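(S)-ureidoglycine aminohydrolase (Escherichia coli, PDB 1RC6) catalyses the hydrolytic deamination of (S)-2-ureidoglycine to (S)-ureidoglycolate and ammonia, a manganese-dependent step in anaerobic allantoin utilisation. Local coordinates at residues Pro40-Cys45 against Tyr62-His67; Gly90-Lys95 against Ser127-Tyr132; His192-Thr197 against Ser234-Tyr239; Val199-Ala204 against Tyr227-Ala232. One frame throughout, in Å; residues are numbered along the deposited sequence.

Interaction 1 (Pro40-Cys45 against Tyr62-His67)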
loop_
_atom_site.group_PDB
_atom_site.type_symbol
_atom_site.label_atom_id
_atom_site.label_comp_id
_atom_site.label_asym_id
_atom_site.label_seq_id
_atom_site.Cartn_x
_atom_site.Cartn_y
_atom_site.Cartn_z
ATOM N N PRO A 40 -9.070 -13.370 11.424
ATOM C CA PRO A 40 -10.400 -13.923 11.142
ATOM C C PRO A 40 -11.008 -13.333 9.854
ATOM O O PRO A 40 -10.929 -12.128 9.595
ATOM C CB PRO A 40 -11.199 -13.574 12.402
ATOM C CG PRO A 40 -10.484 -12.371 12.953
ATOM C CD PRO A 40 -9.029 -12.715 12.742
ATOM N N GLY A 41 -11.595 -14.206 9.042
ATOM C CA GLY A 41 -12.179 -13.787 7.787
ATOM C C GLY A 41 -11.266 -14.093 6.612
ATOM O O GLY A 41 -11.716 -14.192 5.476
ATOM N N PHE A 42 -9.972 -14.230 6.861
ATOM C CA PHE A 42 -9.060 -14.519 5.766
ATOM C C PHE A 42 -8.847 -16.031 5.666
ATOM O O PHE A 42 -8.335 -16.661 6.592
ATOM C CB PHE A 42 -7.737 -13.768 5.963
ATOM C CG PHE A 42 -7.868 -12.253 5.860
ATOM C CD1 PHE A 42 -8.547 -11.520 6.846
ATOM C CD2 PHE A 42 -7.323 -11.561 4.774
ATOM C CE1 PHE A 42 -8.679 -10.116 6.750
ATOM C CE2 PHE A 42 -7.447 -10.159 4.659
ATOM C CZ PHE A 42 -8.128 -9.431 5.653
ATOM N N GLU A 43 -9.270 -16.609 4.543
ATOM C CA GLU A 43 -9.152 -18.043 4.324
ATOM C C GLU A 43 -8.186 -18.364 3.203
ATOM O O GLU A 43 -8.062 -17.607 2.240
ATOM C CB GLU A 43 -10.506 -18.636 3.962
ATOM C CG GLU A 43 -11.631 -18.253 4.886
ATOM C CD GLU A 43 -11.490 -18.882 6.242
ATOM O OE1 GLU A 43 -12.377 -18.656 7.094
ATOM O OE2 GLU A 43 -10.492 -19.606 6.450
ATOM N N ASN A 44 -7.507 -19.497 3.338
ATOM C CA ASN A 44 -6.567 -19.972 2.331
ATOM C C ASN A 44 -5.632 -18.911 1.745
ATOM O O ASN A 44 -5.539 -18.762 0.519
ATOM C CB ASN A 44 -7.352 -20.635 1.207
ATOM C CG ASN A 44 -8.359 -21.625 1.728
ATOM O OD1 ASN A 44 -8.025 -22.492 2.528
ATOM N ND2 ASN A 44 -9.602 -21.504 1.278
ATOM N N CYS A 45 -4.924 -18.202 2.620
ATOM C CA CYS A 45 -4.002 -17.154 2.192
ATOM C C CYS A 45 -3.122 -16.752 3.364
ATOM O O CYS A 45 -3.525 -16.892 4.516
ATOM C CB CYS A 45 -4.781 -15.919 1.748
ATOM S SG CYS A 45 -5.627 -15.124 3.148
ATOM N N TYR A 62 -1.742 -4.079 4.842
ATOM C CA TYR A 62 -1.362 -5.481 4.780
ATOM C C TYR A 62 -0.808 -5.921 3.449
ATOM O O TYR A 62 -0.965 -5.260 2.423
ATOM C CB TYR A 62 -2.570 -6.397 5.026
ATOM C CG TYR A 62 -3.585 -5.962 6.051
ATOM C CD1 TYR A 62 -4.262 -4.746 5.931
ATOM C CD2 TYR A 62 -3.890 -6.783 7.134
ATOM C CE1 TYR A 62 -5.220 -4.355 6.878
ATOM C CE2 TYR A 62 -4.846 -6.404 8.082
ATOM C CZ TYR A 62 -5.503 -5.196 7.947
ATOM O OH TYR A 62 -6.440 -4.851 8.888
ATOM N N LEU A 63 -0.177 -7.082 3.486
ATOM C CA LEU A 63 0.355 -7.716 2.303
ATOM C C LEU A 63 -0.282 -9.097 2.420
ATOM O O LEU A 63 -0.148 -9.761 3.443
ATOM C CB LEU A 63 1.869 -7.806 2.370
ATOM C CG LEU A 63 2.572 -8.301 1.104
ATOM C CD1 LEU A 63 4.070 -8.068 1.270
ATOM C CD2 LEU A 63 2.286 -9.786 0.863
ATOM N N VAL A 64 -1.005 -9.520 1.394
ATOM C CA VAL A 64 -1.666 -10.807 1.468
ATOM C C VAL A 64 -1.510 -11.618 0.199
ATOM O O VAL A 64 -1.891 -11.170 -0.890
ATOM C CB VAL A 64 -3.183 -10.634 1.744
ATOM C CG1 VAL A 64 -3.817 -11.983 2.033
ATOM C CG2 VAL A 64 -3.400 -9.674 2.907
ATOM N N THR A 65 -0.935 -12.808 0.319
ATOM C CA THR A 65 -0.817 -13.649 -0.860
ATOM C C THR A 65 -1.986 -14.641 -0.786
ATOM O O THR A 65 -2.155 -15.384 0.197
ATOM C CB THR A 65 0.530 -14.408 -0.924
ATOM O OG1 THR A 65 0.463 -15.559 -0.084
ATOM C CG2 THR A 65 1.674 -13.510 -0.472
ATOM N N LEU A 66 -2.801 -14.622 -1.834
ATOM C CA LEU A 66 -3.968 -15.480 -1.920
ATOM C C LEU A 66 -3.678 -16.800 -2.587
ATOM O O LEU A 66 -3.168 -16.845 -3.705
ATOM C CB LEU A 66 -5.061 -14.761 -2.696
ATOM C CG LEU A 66 -5.303 -13.339 -2.182
ATOM C CD1 LEU A 66 -6.065 -12.553 -3.231
ATOM C CD2 LEU A 66 -6.047 -13.383 -0.833
ATOM N N HIS A 67 -3.991 -17.879 -1.892
ATOM C CA HIS A 67 -3.815 -19.200 -2.470
ATOM C C HIS A 67 -5.137 -19.529 -3.173
ATOM O O HIS A 67 -5.990 -18.644 -3.331
ATOM C CB HIS A 67 -3.477 -20.199 -1.365
ATOM C CG HIS A 67 -2.138 -19.955 -0.746
ATOM N ND1 HIS A 67 -1.969 -19.694 0.599
ATOM C CD2 HIS A 67 -0.909 -19.842 -1.306
ATOM C CE1 HIS A 67 -0.697 -19.422 0.836
ATOM N NE2 HIS A 67 -0.034 -19.505 -0.304
#
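C45 is the bump of this contact, and the hollow it fills is built by V64, L66 and the backbone between them. The chain turns a corner at N44 and C45, between strand 42-43 and strand 46-49. There C45 meets L66 of strand 60-67 as an antiparallel, non-hydrogen-bonded pair, with CA atoms 4.4 Å apart. Both side chains lie on one face of the sheet. C45 SG takes the crowded position between its own backbone N and carbonyl carbon (chi1 68°). This turns the sulfur onto V64, with SG 3.8 Å from V64 CG1. On the L66 side, C45 CB rests 3.8 Å from L66 CD2. V64 divides its two methyls: CG1 meets the cysteine, and CG2 lies more loosely, 4.4 Å from F42 CE2. F42 also packs on F119 of strand 118-121. V64 in turn packs on I129 of the neighbouring strand 127-135.

H67 closes the other end. H67 N donates to N44 O over 3.0 Å, and the donor lies in the carbonyl plane. H67 CG is anti to its carbonyl carbon (chi1 -67°), and ND1 comes within 3.6 Å of C45 CA. Beyond the corner, D46 and T48 continue the backbone pairing with T65 and L63, at the border of this cupin sheet.

A single backbone hydrogen bond joins the two segments. Beside it the side chains meet mainly through apolar atoms, with some backbone oxygen nearby, so the corner probably holds by shape as much as by polar bonding.

Interaction 2 (Gly90-Lys95 against Ser127-Tyr132)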
loop_
_atom_site.group_PDB
_atom_site.type_symbol
_atom_site.label_atom_id
_atom_site.label_comp_id
_atom_site.label_asym_id
_atom_site.label_seq_id
_atom_site.Cartn_x
_atom_site.Cartn_y
_atom_site.Cartn_z
ATOM N N GLY A 90 -1.368 -11.321 -10.356
ATOM C CA GLY A 90 -2.381 -12.353 -10.412
ATOM C C GLY A 90 -3.722 -11.800 -10.806
ATOM O O GLY A 90 -3.805 -10.767 -11.459
ATOM N N ASN A 91 -4.780 -12.491 -10.395
ATOM C CA ASN A 91 -6.134 -12.072 -10.720
ATOM C C ASN A 91 -7.062 -12.433 -9.609
ATOM O O ASN A 91 -7.075 -13.579 -9.158
ATOM C CB ASN A 91 -6.627 -12.750 -11.998
ATOM C CG ASN A 91 -6.071 -12.112 -13.233
ATOM O OD1 ASN A 91 -4.907 -12.316 -13.566
ATOM N ND2 ASN A 91 -6.893 -11.311 -13.918
ATOM N N ILE A 92 -7.858 -11.460 -9.186
ATOM C CA ILE A 92 -8.806 -11.675 -8.111
ATOM C C ILE A 92 -10.177 -11.157 -8.508
ATOM O O ILE A 92 -10.352 -10.526 -9.551
ATOM C CB ILE A 92 -8.374 -10.938 -6.820
ATOM C CG1 ILE A 92 -8.587 -9.438 -6.982
ATOM C CG2 ILE A 92 -6.906 -11.196 -6.529
ATOM C CD1 ILE A 92 -8.981 -8.773 -5.692
ATOM N N THR A 93 -11.152 -11.423 -7.653
ATOM C CA THR A 93 -12.510 -10.990 -7.885
ATOM C C THR A 93 -12.956 -10.284 -6.625
ATOM O O THR A 93 -13.159 -10.904 -5.585
ATOM C CB THR A 93 -13.433 -12.194 -8.165
ATOM O OG1 THR A 93 -13.016 -12.827 -9.374
ATOM C CG2 THR A 93 -14.884 -11.753 -8.303
ATOM N N ALA A 94 -13.096 -8.975 -6.719
ATOM C CA ALA A 94 -13.509 -8.192 -5.570
ATOM C C ALA A 94 -14.981 -7.865 -5.667
ATOM O O ALA A 94 -15.556 -7.847 -6.758
ATOM C CB ALA A 94 -12.700 -6.912 -5.500
ATOM N N LYS A 95 -15.585 -7.601 -4.520
ATOM C CA LYS A 95 -16.988 -7.255 -4.477
ATOM C C LYS A 95 -17.265 -6.206 -3.418
ATOM O O LYS A 95 -16.777 -6.293 -2.295
ATOM C CB LYS A 95 -17.832 -8.503 -4.219
ATOM C CG LYS A 95 -17.801 -9.508 -5.359
ATOM C CD LYS A 95 -18.782 -10.660 -5.138
ATOM C CE LYS A 95 -18.911 -11.509 -6.394
ATOM N NZ LYS A 95 -20.031 -12.474 -6.296
ATOM N N SER A 127 -2.391 -15.330 -6.027
ATOM C CA SER A 127 -2.577 -13.953 -6.427
ATOM C C SER A 127 -2.166 -13.140 -5.211
ATOM O O SER A 127 -2.584 -13.431 -4.093
ATOM C CB SER A 127 -4.037 -13.691 -6.784
ATOM O OG SER A 127 -4.376 -14.327 -8.005
ATOM N N GLN A 128 -1.331 -12.130 -5.419
ATOM C CA GLN A 128 -0.860 -11.319 -4.307
ATOM C C GLN A 128 -1.531 -9.956 -4.228
ATOM O O GLN A 128 -1.638 -9.241 -5.218
ATOM C CB GLN A 128 0.654 -11.169 -4.398
ATOM C CG GLN A 128 1.249 -10.266 -3.354
ATOM C CD GLN A 128 2.737 -10.468 -3.219
ATOM O OE1 GLN A 128 3.173 -11.409 -2.560
ATOM N NE2 GLN A 128 3.530 -9.597 -3.853
ATOM N N ILE A 129 -1.953 -9.594 -3.021
ATOM C CA ILE A 129 -2.654 -8.341 -2.791
ATOM C C ILE A 129 -2.045 -7.409 -1.726
ATOM O O ILE A 129 -1.342 -7.850 -0.812
ATOM C CB ILE A 129 -4.136 -8.684 -2.454
ATOM C CG1 ILE A 129 -5.033 -7.981 -3.452
ATOM C CG2 ILE A 129 -4.481 -8.392 -1.021
ATOM C CD1 ILE A 129 -4.849 -8.523 -4.866
ATOM N N PHE A 130 -2.298 -6.110 -1.874
ATOM C CA PHE A 130 -1.836 -5.106 -0.912
ATOM C C PHE A 130 -3.098 -4.478 -0.340
ATOM O O PHE A 130 -3.914 -3.957 -1.089
ATOM C CB PHE A 130 -1.017 -4.013 -1.586
ATOM C CG PHE A 130 -0.683 -2.868 -0.669
ATOM C CD1 PHE A 130 0.185 -3.048 0.399
ATOM C CD2 PHE A 130 -1.278 -1.629 -0.837
ATOM C CE1 PHE A 130 0.451 -2.015 1.284
ATOM C CE2 PHE A 130 -1.025 -0.586 0.040
ATOM C CZ PHE A 130 -0.159 -0.776 1.105
ATOM N N LEU A 131 -3.260 -4.525 0.978
ATOM C CA LEU A 131 -4.447 -3.981 1.630
ATOM C C LEU A 131 -4.152 -2.809 2.520
ATOM O O LEU A 131 -3.071 -2.724 3.099
ATOM C CB LEU A 131 -5.140 -5.050 2.461
ATOM C CG LEU A 131 -6.191 -5.876 1.729
ATOM C CD1 LEU A 131 -6.762 -6.878 2.702
ATOM C CD2 LEU A 131 -7.291 -4.965 1.156
ATOM N N TYR A 132 -5.143 -1.932 2.661
ATOM C CA TYR A 132 -4.990 -0.738 3.464
ATOM C C TYR A 132 -6.318 -0.276 4.020
ATOM O O TYR A 132 -7.343 -0.360 3.345
ATOM C CB TYR A 132 -4.385 0.363 2.597
ATOM C CG TYR A 132 -4.252 1.714 3.263
ATOM C CD1 TYR A 132 -5.346 2.558 3.402
ATOM C CD2 TYR A 132 -3.012 2.167 3.719
ATOM C CE1 TYR A 132 -5.204 3.831 3.969
ATOM C CE2 TYR A 132 -2.866 3.431 4.289
ATOM C CZ TYR A 132 -3.959 4.259 4.404
ATOM O OH TYR A 132 -3.799 5.538 4.900
#
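S127 OG stands anti to its own carbonyl carbon (chi1 -71°), which carries the hydroxyl across to N91. I92 has CG1 in the crowded position (chi1 73°). Its CG2 is therefore the branch that faces strand 127-135. N91 N donates to S127 OG at 3.0 Å, with an angle of 152°. The same hydroxyl is hydrogen-bonded to N121 OD1, so two partners grip it. G90 lies beside it, with CA 3.7 Å from S127 OG. A side chain at G90 would run into that oxygen. Next along, I92 CG2 touches S127 CB at 3.8 Å and meets I129 CD1 tip to tip, also at 3.8 Å.

The two strands belong to different sheets of the first cupin domain, and their axes cross at 55°. L66 and L103 pack on I92, while V64, L85 and V87 pack on I129. The contact thus lies in the core between the sheets. An alanine in place of S127 removes the acceptor of N91 N and the partner of N121, and would probably loosen the tie between the two sheets. One buried hydroxyl ties N91 to S127, and the isoleucine tips beside it meet by apolar packing.

Interaction 3 (His192-Thr197 against Ser234-Tyr239)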
loop_
_atom_site.group_PDB
_atom_site.type_symbol
_atom_site.label_atom_id
_atom_site.label_comp_id
_atom_site.label_asym_id
_atom_site.label_seq_id
_atom_site.Cartn_x
_atom_site.Cartn_y
_atom_site.Cartn_z
ATOM N N HIS A 192 16.713 11.057 -12.185
ATOM C CA HIS A 192 15.908 11.663 -11.133
ATOM C C HIS A 192 15.782 10.698 -9.956
ATOM O O HIS A 192 15.923 9.480 -10.114
ATOM C CB HIS A 192 14.512 11.997 -11.655
ATOM C CG HIS A 192 14.454 13.226 -12.508
ATOM N ND1 HIS A 192 13.710 13.289 -13.671
ATOM C CD2 HIS A 192 15.005 14.454 -12.343
ATOM C CE1 HIS A 192 13.805 14.505 -14.184
ATOM N NE2 HIS A 192 14.586 15.231 -13.397
ATOM N N GLY A 193 15.514 11.258 -8.780
ATOM C CA GLY A 193 15.357 10.455 -7.582
ATOM C C GLY A 193 14.237 11.005 -6.720
ATOM O O GLY A 193 13.775 12.125 -6.938
ATOM N N TYR A 194 13.799 10.226 -5.738
ATOM C CA TYR A 194 12.725 10.651 -4.850
ATOM C C TYR A 194 13.281 11.287 -3.580
ATOM O O TYR A 194 14.321 10.866 -3.071
ATOM C CB TYR A 194 11.839 9.441 -4.509
ATOM C CG TYR A 194 10.798 9.659 -3.418
ATOM C CD1 TYR A 194 10.955 9.087 -2.149
ATOM C CD2 TYR A 194 9.639 10.402 -3.663
ATOM C CE1 TYR A 194 9.978 9.247 -1.151
ATOM C CE2 TYR A 194 8.661 10.566 -2.672
ATOM C CZ TYR A 194 8.836 9.987 -1.422
ATOM O OH TYR A 194 7.873 10.143 -0.451
ATOM N N ILE A 195 12.590 12.319 -3.100
ATOM C CA ILE A 195 12.946 13.039 -1.873
ATOM C C ILE A 195 11.693 13.746 -1.354
ATOM O O ILE A 195 10.800 14.077 -2.134
ATOM C CB ILE A 195 14.064 14.119 -2.095
ATOM C CG1 ILE A 195 13.776 14.950 -3.347
ATOM C CG2 ILE A 195 15.432 13.455 -2.176
ATOM C CD1 ILE A 195 14.101 14.251 -4.659
ATOM N N GLU A 196 11.616 13.966 -0.044
ATOM C CA GLU A 196 10.460 14.645 0.536
ATOM C C GLU A 196 10.512 14.730 2.065
ATOM O O GLU A 196 11.138 13.905 2.733
ATOM C CB GLU A 196 9.160 13.935 0.128
ATOM C CG GLU A 196 7.914 14.808 0.255
ATOM C CD GLU A 196 6.625 14.007 0.374
ATOM O OE1 GLU A 196 6.423 13.065 -0.419
ATOM O OE2 GLU A 196 5.802 14.326 1.257
ATOM N N THR A 197 9.845 15.747 2.604
ATOM C CA THR A 197 9.745 15.969 4.043
ATOM C C THR A 197 8.247 16.134 4.268
ATOM O O THR A 197 7.559 16.717 3.428
ATOM C CB THR A 197 10.486 17.237 4.454
ATOM O OG1 THR A 197 11.825 17.175 3.948
ATOM C CG2 THR A 197 10.518 17.371 5.977
ATOM N N SER A 234 9.428 13.325 8.879
ATOM C CA SER A 234 10.629 12.583 8.519
ATOM C C SER A 234 11.070 12.978 7.109
ATOM O O SER A 234 10.253 13.460 6.317
ATOM C CB SER A 234 10.354 11.074 8.585
ATOM O OG SER A 234 9.349 10.672 7.665
ATOM N N LEU A 235 12.354 12.795 6.795
ATOM C CA LEU A 235 12.860 13.127 5.462
ATOM C C LEU A 235 13.224 11.880 4.672
ATOM O O LEU A 235 14.051 11.079 5.105
ATOM C CB LEU A 235 14.086 14.038 5.546
ATOM C CG LEU A 235 14.934 14.105 4.259
ATOM C CD1 LEU A 235 14.072 14.443 3.048
ATOM C CD2 LEU A 235 16.025 15.141 4.436
ATOM N N GLN A 236 12.617 11.743 3.497
ATOM C CA GLN A 236 12.846 10.589 2.639
ATOM C C GLN A 236 13.674 10.944 1.408
ATOM O O GLN A 236 13.866 12.112 1.085
ATOM C CB GLN A 236 11.502 10.005 2.192
ATOM C CG GLN A 236 10.406 10.059 3.261
ATOM C CD GLN A 236 10.713 9.205 4.483
ATOM O OE1 GLN A 236 10.021 9.288 5.500
ATOM N NE2 GLN A 236 11.747 8.373 4.387
ATOM N N ALA A 237 14.151 9.915 0.720
ATOM C CA ALA A 237 14.948 10.086 -0.481
ATOM C C ALA A 237 15.327 8.716 -1.030
ATOM O O ALA A 237 15.647 7.803 -0.269
ATOM C CB ALA A 237 16.193 10.888 -0.169
ATOM N N GLY A 238 15.288 8.567 -2.348
ATOM C CA GLY A 238 15.635 7.289 -2.945
ATOM C C GLY A 238 15.871 7.436 -4.429
ATOM O O GLY A 238 15.549 8.474 -5.007
ATOM N N TYR A 239 16.436 6.413 -5.056
ATOM C CA TYR A 239 16.696 6.491 -6.485
ATOM C C TYR A 239 16.764 5.106 -7.118
ATOM O O TYR A 239 17.158 4.136 -6.472
ATOM C CB TYR A 239 18.003 7.262 -6.737
ATOM C CG TYR A 239 19.263 6.506 -6.364
ATOM C CD1 TYR A 239 19.802 5.554 -7.226
ATOM C CD2 TYR A 239 19.903 6.725 -5.142
ATOM C CE1 TYR A 239 20.942 4.832 -6.889
ATOM C CE2 TYR A 239 21.048 6.007 -4.792
ATOM C CZ TYR A 239 21.562 5.061 -5.673
ATOM O OH TYR A 239 22.693 4.344 -5.344
#
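E196 and Q236 face each other in the second cupin domain, as an antiparallel hydrogen-bonded pair. By similarity both bind Mn(2+) and substrate. Their side chains lie on one face of the sheet, but the E196 carboxylate leads away from Q236. The backbone sets their spacing. Q236 N donates to E196 O at 2.7 Å, nearly along the C=O axis and almost straight (169°). In return E196 N reaches Q236 O at 3.1 Å, from above the carbonyl plane.

Y194 comes next on the same face. Its ring and the Q236 amide lie side by side, pointing the same way, with planes 11° apart. Y194 CE1 is 3.8 Å from Q236 CB. Y194 pairs across with G238, a glycine. The ring also packs on L184 and F186 of strand 179-186 and lies near Y249, a probable substrate-binding residue. Q236 touches H198, a metal ligand by similarity. S234, two residues before Q236, is held through OG by G231 O.

I195, A237, T197 and L235 occupy the other face, where exposure is greater. There T197 and L235 cross obliquely, with T197 OG1 3.7 Å from L235 CD1.

Interaction 4 (Val199-Ala204 against Tyr227-Ala232)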
loop_
_atom_site.group_PDB
_atom_site.type_symbol
_atom_site.label_atom_id
_atom_site.label_comp_id
_atom_site.label_asym_id
_atom_site.label_seq_id
_atom_site.Cartn_x
_atom_site.Cartn_y
_atom_site.Cartn_z
ATOM N N VAL A 199 4.610 16.121 7.256
ATOM C CA VAL A 199 3.915 15.946 8.528
ATOM C C VAL A 199 3.101 14.654 8.392
ATOM O O VAL A 199 2.809 13.974 9.377
ATOM C CB VAL A 199 2.940 17.126 8.816
ATOM C CG1 VAL A 199 1.992 16.771 9.961
ATOM C CG2 VAL A 199 3.727 18.378 9.164
ATOM N N GLN A 200 2.748 14.318 7.152
ATOM C CA GLN A 200 1.967 13.118 6.876
ATOM C C GLN A 200 2.819 11.862 6.764
ATOM O O GLN A 200 3.909 11.877 6.185
ATOM C CB GLN A 200 1.146 13.275 5.583
ATOM C CG GLN A 200 1.149 14.663 4.940
ATOM C CD GLN A 200 2.446 14.975 4.203
ATOM O OE1 GLN A 200 2.875 14.217 3.327
ATOM N NE2 GLN A 200 3.071 16.098 4.551
ATOM N N GLU A 201 2.299 10.773 7.321
ATOM C CA GLU A 201 2.969 9.479 7.286
ATOM C C GLU A 201 2.914 8.925 5.864
ATOM O O GLU A 201 2.244 9.473 4.988
ATOM C CB GLU A 201 2.250 8.488 8.193
ATOM C CG GLU A 201 1.914 8.998 9.571
ATOM C CD GLU A 201 0.644 8.360 10.114
ATOM O OE1 GLU A 201 0.428 8.421 11.338
ATOM O OE2 GLU A 201 -0.146 7.808 9.318
ATOM N N HIS A 202 3.616 7.824 5.647
ATOM C CA HIS A 202 3.617 7.171 4.354
ATOM C C HIS A 202 3.850 5.693 4.592
ATOM O O HIS A 202 4.528 5.311 5.542
ATOM C CB HIS A 202 4.727 7.724 3.447
ATOM C CG HIS A 202 4.454 9.100 2.927
ATOM N ND1 HIS A 202 3.275 9.436 2.295
ATOM C CD2 HIS A 202 5.204 10.227 2.946
ATOM C CE1 HIS A 202 3.309 10.712 1.949
ATOM N NE2 HIS A 202 4.469 11.214 2.332
ATOM N N GLY A 203 3.264 4.868 3.739
ATOM C CA GLY A 203 3.447 3.438 3.842
ATOM C C GLY A 203 3.790 3.018 2.430
ATOM O O GLY A 203 2.954 3.121 1.544
ATOM N N ALA A 204 5.011 2.567 2.189
ATOM C CA ALA A 204 5.355 2.185 0.836
ATOM C C ALA A 204 5.754 0.736 0.722
ATOM O O ALA A 204 6.442 0.191 1.588
ATOM C CB ALA A 204 6.464 3.065 0.319
ATOM N N TYR A 227 8.954 -3.203 2.467
ATOM C CA TYR A 227 7.916 -2.284 2.887
ATOM C C TYR A 227 8.567 -1.229 3.743
ATOM O O TYR A 227 9.428 -1.537 4.547
ATOM C CB TYR A 227 6.843 -2.984 3.715
ATOM C CG TYR A 227 5.795 -2.016 4.210
ATOM C CD1 TYR A 227 4.798 -1.543 3.361
ATOM C CD2 TYR A 227 5.839 -1.525 5.511
ATOM C CE1 TYR A 227 3.864 -0.595 3.799
ATOM C CE2 TYR A 227 4.918 -0.584 5.967
ATOM C CZ TYR A 227 3.938 -0.125 5.109
ATOM O OH TYR A 227 3.036 0.796 5.568
ATOM N N ILE A 228 8.138 0.014 3.600
ATOM C CA ILE A 228 8.739 1.074 4.377
ATOM C C ILE A 228 7.720 1.992 5.021
ATOM O O ILE A 228 6.824 2.504 4.348
ATOM C CB ILE A 228 9.636 1.943 3.495
ATOM C CG1 ILE A 228 10.556 1.062 2.665
ATOM C CG2 ILE A 228 10.431 2.907 4.357
ATOM C CD1 ILE A 228 11.329 1.833 1.635
ATOM N N PHE A 229 7.866 2.203 6.324
ATOM C CA PHE A 229 6.983 3.111 7.038
ATOM C C PHE A 229 7.708 4.418 7.327
ATOM O O PHE A 229 8.631 4.453 8.131
ATOM C CB PHE A 229 6.516 2.527 8.366
ATOM C CG PHE A 229 5.794 3.523 9.220
ATOM C CD1 PHE A 229 6.323 3.932 10.438
ATOM C CD2 PHE A 229 4.587 4.081 8.788
ATOM C CE1 PHE A 229 5.659 4.886 11.222
ATOM C CE2 PHE A 229 3.919 5.029 9.554
ATOM C CZ PHE A 229 4.452 5.433 10.774
ATOM N N MET A 230 7.278 5.485 6.670
ATOM C CA MET A 230 7.872 6.801 6.845
ATOM C C MET A 230 6.951 7.580 7.779
ATOM O O MET A 230 5.866 8.010 7.383
ATOM C CB MET A 230 7.961 7.498 5.488
ATOM C CG MET A 230 8.700 6.713 4.401
ATOM S SD MET A 230 8.386 7.396 2.729
ATOM C CE MET A 230 8.756 6.001 1.678
ATOM N N GLY A 231 7.380 7.757 9.021
ATOM C CA GLY A 231 6.564 8.464 9.994
ATOM C C GLY A 231 6.373 9.956 9.778
ATOM O O GLY A 231 6.958 10.558 8.875
ATOM N N ALA A 232 5.540 10.556 10.620
ATOM C CA ALA A 232 5.263 11.984 10.539
ATOM C C ALA A 232 6.497 12.801 10.944
ATOM O O ALA A 232 7.120 12.550 11.988
ATOM C CB ALA A 232 4.078 12.335 11.433
#
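H202 and M230 lie on one face of this antiparallel sheet. F229 points to the other face, where the ring of Y227 reaches over G203. H202 has CG anti to its carbonyl carbon (chi1 -73°). M230 is extended beyond CG, which puts SD 3.7 Å from H202 CB. The sulfur approaches the imidazole obliquely rather than squarely. Farther on, M230 CE meets A204 CB at 4.0 Å. H202 is a Mn(2+) ligand by similarity. Its ND1 is hydrogen-bonded to S252 O, which probably keeps NE2 unprotonated for a metal. H198 and Y251 set their rings edge-to-face with it.

Y227 has CG anti to the backbone N (chi1 177°), and its ring lies along the neighbouring backbone. Its OH stands 3.2 Å from G203 CA, where a side chain would collide with it. The hydroxyl is hydrogen-bonded to S51 and D61, from the first half of the chain. A leucine in place of Y227 removes the hydroxyl, and would probably weaken the tie to the S51 and D61 region and the packing over G203. The F229 ring brings CD2 to 3.5 Å from H202 O.

Four backbone bonds fix the register, such as A204 N to I228 O at 2.8 Å. Strand 26-29 flanks strand 227-230, and strand 247-254 flanks strand 202-208, so the pair sits inside a larger sheet of the cupin barrel.

Interactions 1 and 2 lie in the first cupin domain and interactions 3 and 4 in the second. Interactions 2 and 4 are buried; 1 and 3 are partly exposed. Strands 60-67 and 127-135 are sheet neighbours, so interactions 1 and 2 touch. Interaction 2 joins two sheets by a serine hydroxyl on a backbone N-H and by isoleucine packing; interaction 1 has one backbone bond and a mostly apolar fit; 3 and 4 are backbone ladders. Interaction 4 is nested in the loop closed by interaction 3. Their faces converge on the probable metal site, where E196 OE2 lies 3.6 Å from H202 NE2. The first two lie away from it, the centres of interactions 1 and 3 about 32 Å apart.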